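Long-range contact in Alr1585 protein (Nostoc sp., PDB 5C2I), which is a tetrameric haem DyP-type peroxidase that probably reduces hydrogen peroxide while oxidising dyes and other substrates: residues L30-I34 against F93-F97. The protein carries 1 engineered substitution. Numbering follows the deposited sequence.
Sequences LQGNI and FANFF
Side-chain amides fasten a loop to edge strand 93-98, on the side away from strand 150-156. Residues 30-34 leave helix 24-29 extended from Leu30 to Gly32, then Asn33 turns left-handed (74/3). Residues 93-97 are regular strand; the nearest CA atoms, 6.7 Å apart, belong to Gln31 and Asn95. Gln31 (chi1 m, chi2 t, chi3 55°) lays its amide against the Phe96 backbone like a neighbouring strand: OE1 accepts from Phe96 N (2.9 Å), NE2 donates to Phe96 O (2.9 Å) and also to Pro459 O. Asn95 (chi1 m, chi2 136°) turns ND2 to Gln31 OE1 (3.0 Å) and Gly32 O (2.9 Å); its OD1 takes a weak bond from Asn33 ND2 (3.3 Å). Asn33 (chi1 t) accepts a stronger one at OD1 from His38 N. Phe93 (chi1 t) packs its ring edge where a Gly32 CB would clash, CZ 3.5 Å from Gly32 C and Asn33 CB. Strand 150-156 pairs with 93-97 in the N-terminal ferredoxin-like sheet, helix 55-68 packs on Phe96, and the C-terminal half meets both segments: strand 448-458 touches Gln31, Ile34 and Phe97, while Arg365 bonds Asn33 O and Ile34 O.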
loop_
_atom_site.group_PDB
_atom_site.type_symbol
_atom_site.label_atom_id
_atom_site.label_comp_id
_atom_site.label_asym_id
_atom_site.label_seq_id
_atom_site.Cartn_x
_atom_site.Cartn_y
_atom_site.Cartn_z
ATOM N N LEU A 30 -21.787 32.852 -3.852
ATOM C CA LEU A 30 -20.692 32.796 -2.849
ATOM C C LEU A 30 -19.671 31.796 -3.331
ATOM O O LEU A 30 -20.036 30.683 -3.772
ATOM C CB LEU A 30 -21.244 32.320 -1.502
ATOM C CG LEU A 30 -20.248 32.066 -0.363
ATOM C CD1 LEU A 30 -19.652 33.399 0.107
ATOM C CD2 LEU A 30 -20.919 31.369 0.794
ATOM N N GLN A 31 -18.405 32.127 -3.213
ATOM C CA GLN A 31 -17.345 31.158 -3.539
ATOM C C GLN A 31 -17.341 29.978 -2.533
ATOM O O GLN A 31 -17.712 30.121 -1.373
ATOM C CB GLN A 31 -15.966 31.817 -3.511
ATOM C CG GLN A 31 -15.745 32.800 -4.639
ATOM C CD GLN A 31 -14.297 33.209 -4.763
ATOM O OE1 GLN A 31 -13.402 32.356 -4.887
ATOM N NE2 GLN A 31 -14.052 34.501 -4.747
ATOM N N GLY A 32 -16.921 28.815 -3.002
ATOM C CA GLY A 32 -16.682 27.652 -2.162
ATOM C C GLY A 32 -15.490 27.804 -1.229
ATOM O O GLY A 32 -14.795 28.833 -1.239
ATOM N N ASN A 33 -15.288 26.782 -0.386
ATOM C CA ASN A 33 -14.183 26.701 0.581
ATOM C C ASN A 33 -14.344 27.618 1.781
ATOM O O ASN A 33 -13.488 27.619 2.673
ATOM C CB ASN A 33 -12.827 26.963 -0.110
ATOM C CG ASN A 33 -11.632 26.443 0.668
ATOM O OD1 ASN A 33 -11.681 25.391 1.311
ATOM N ND2 ASN A 33 -10.525 27.173 0.572
ATOM N N ILE A 34 -15.454 28.335 1.857
ATOM C CA ILE A 34 -15.677 29.266 2.940
ATOM C C ILE A 34 -16.590 28.611 4.003
ATOM O O ILE A 34 -16.128 28.308 5.080
ATOM C CB ILE A 34 -16.242 30.592 2.416
ATOM C CG1 ILE A 34 -15.197 31.267 1.480
ATOM C CG2 ILE A 34 -16.559 31.546 3.561
ATOM C CD1 ILE A 34 -15.765 32.418 0.621
ATOM N N PHE A 93 -11.321 22.412 -8.244
ATOM C CA PHE A 93 -11.865 23.431 -7.372
ATOM C C PHE A 93 -11.060 24.712 -7.547
ATOM O O PHE A 93 -9.824 24.663 -7.629
ATOM C CB PHE A 93 -11.775 22.980 -5.898
ATOM C CG PHE A 93 -12.350 23.982 -4.949
ATOM C CD1 PHE A 93 -11.567 25.055 -4.498
ATOM C CD2 PHE A 93 -13.708 23.978 -4.674
ATOM C CE1 PHE A 93 -12.144 26.083 -3.782
ATOM C CE2 PHE A 93 -14.271 24.965 -3.874
ATOM C CZ PHE A 93 -13.481 26.005 -3.425
ATOM N N ALA A 94 -11.718 25.869 -7.580
ATOM C CA ALA A 94 -10.960 27.139 -7.662
ATOM C C ALA A 94 -11.581 28.274 -6.840
ATOM O O ALA A 94 -12.816 28.479 -6.871
ATOM C CB ALA A 94 -10.797 27.564 -9.116
ATOM N N ASN A 95 -10.710 29.055 -6.204
ATOM C CA ASN A 95 -11.056 30.304 -5.552
ATOM C C ASN A 95 -10.231 31.424 -6.200
ATOM O O ASN A 95 -9.137 31.194 -6.752
ATOM C CB ASN A 95 -10.654 30.333 -4.075
ATOM C CG ASN A 95 -11.576 29.616 -3.126
ATOM O OD1 ASN A 95 -11.105 28.888 -2.243
ATOM N ND2 ASN A 95 -12.886 29.869 -3.219
ATOM N N PHE A 96 -10.721 32.641 -6.064
ATOM C CA PHE A 96 -9.958 33.834 -6.433
ATOM C C PHE A 96 -10.128 34.893 -5.344
ATOM O O PHE A 96 -11.268 35.223 -4.961
ATOM C CB PHE A 96 -10.438 34.375 -7.773
ATOM C CG PHE A 96 -9.672 35.582 -8.264
ATOM C CD1 PHE A 96 -8.456 35.428 -8.880
ATOM C CD2 PHE A 96 -10.165 36.865 -8.076
ATOM C CE1 PHE A 96 -7.714 36.535 -9.272
ATOM C CE2 PHE A 96 -9.459 37.974 -8.510
ATOM C CZ PHE A 96 -8.234 37.801 -9.117
ATOM N N PHE A 97 -9.012 35.433 -4.872
ATOM C CA PHE A 97 -9.011 36.454 -3.810
ATOM C C PHE A 97 -8.290 37.724 -4.239
ATOM O O PHE A 97 -7.289 37.654 -4.974
ATOM C CB PHE A 97 -8.336 35.910 -2.559
ATOM C CG PHE A 97 -8.799 34.535 -2.116
ATOM C CD1 PHE A 97 -9.896 34.376 -1.324
ATOM C CD2 PHE A 97 -8.083 33.391 -2.484
ATOM C CE1 PHE A 97 -10.302 33.102 -0.930
ATOM C CE2 PHE A 97 -8.447 32.142 -2.061
ATOM C CZ PHE A 97 -9.573 31.981 -1.284
#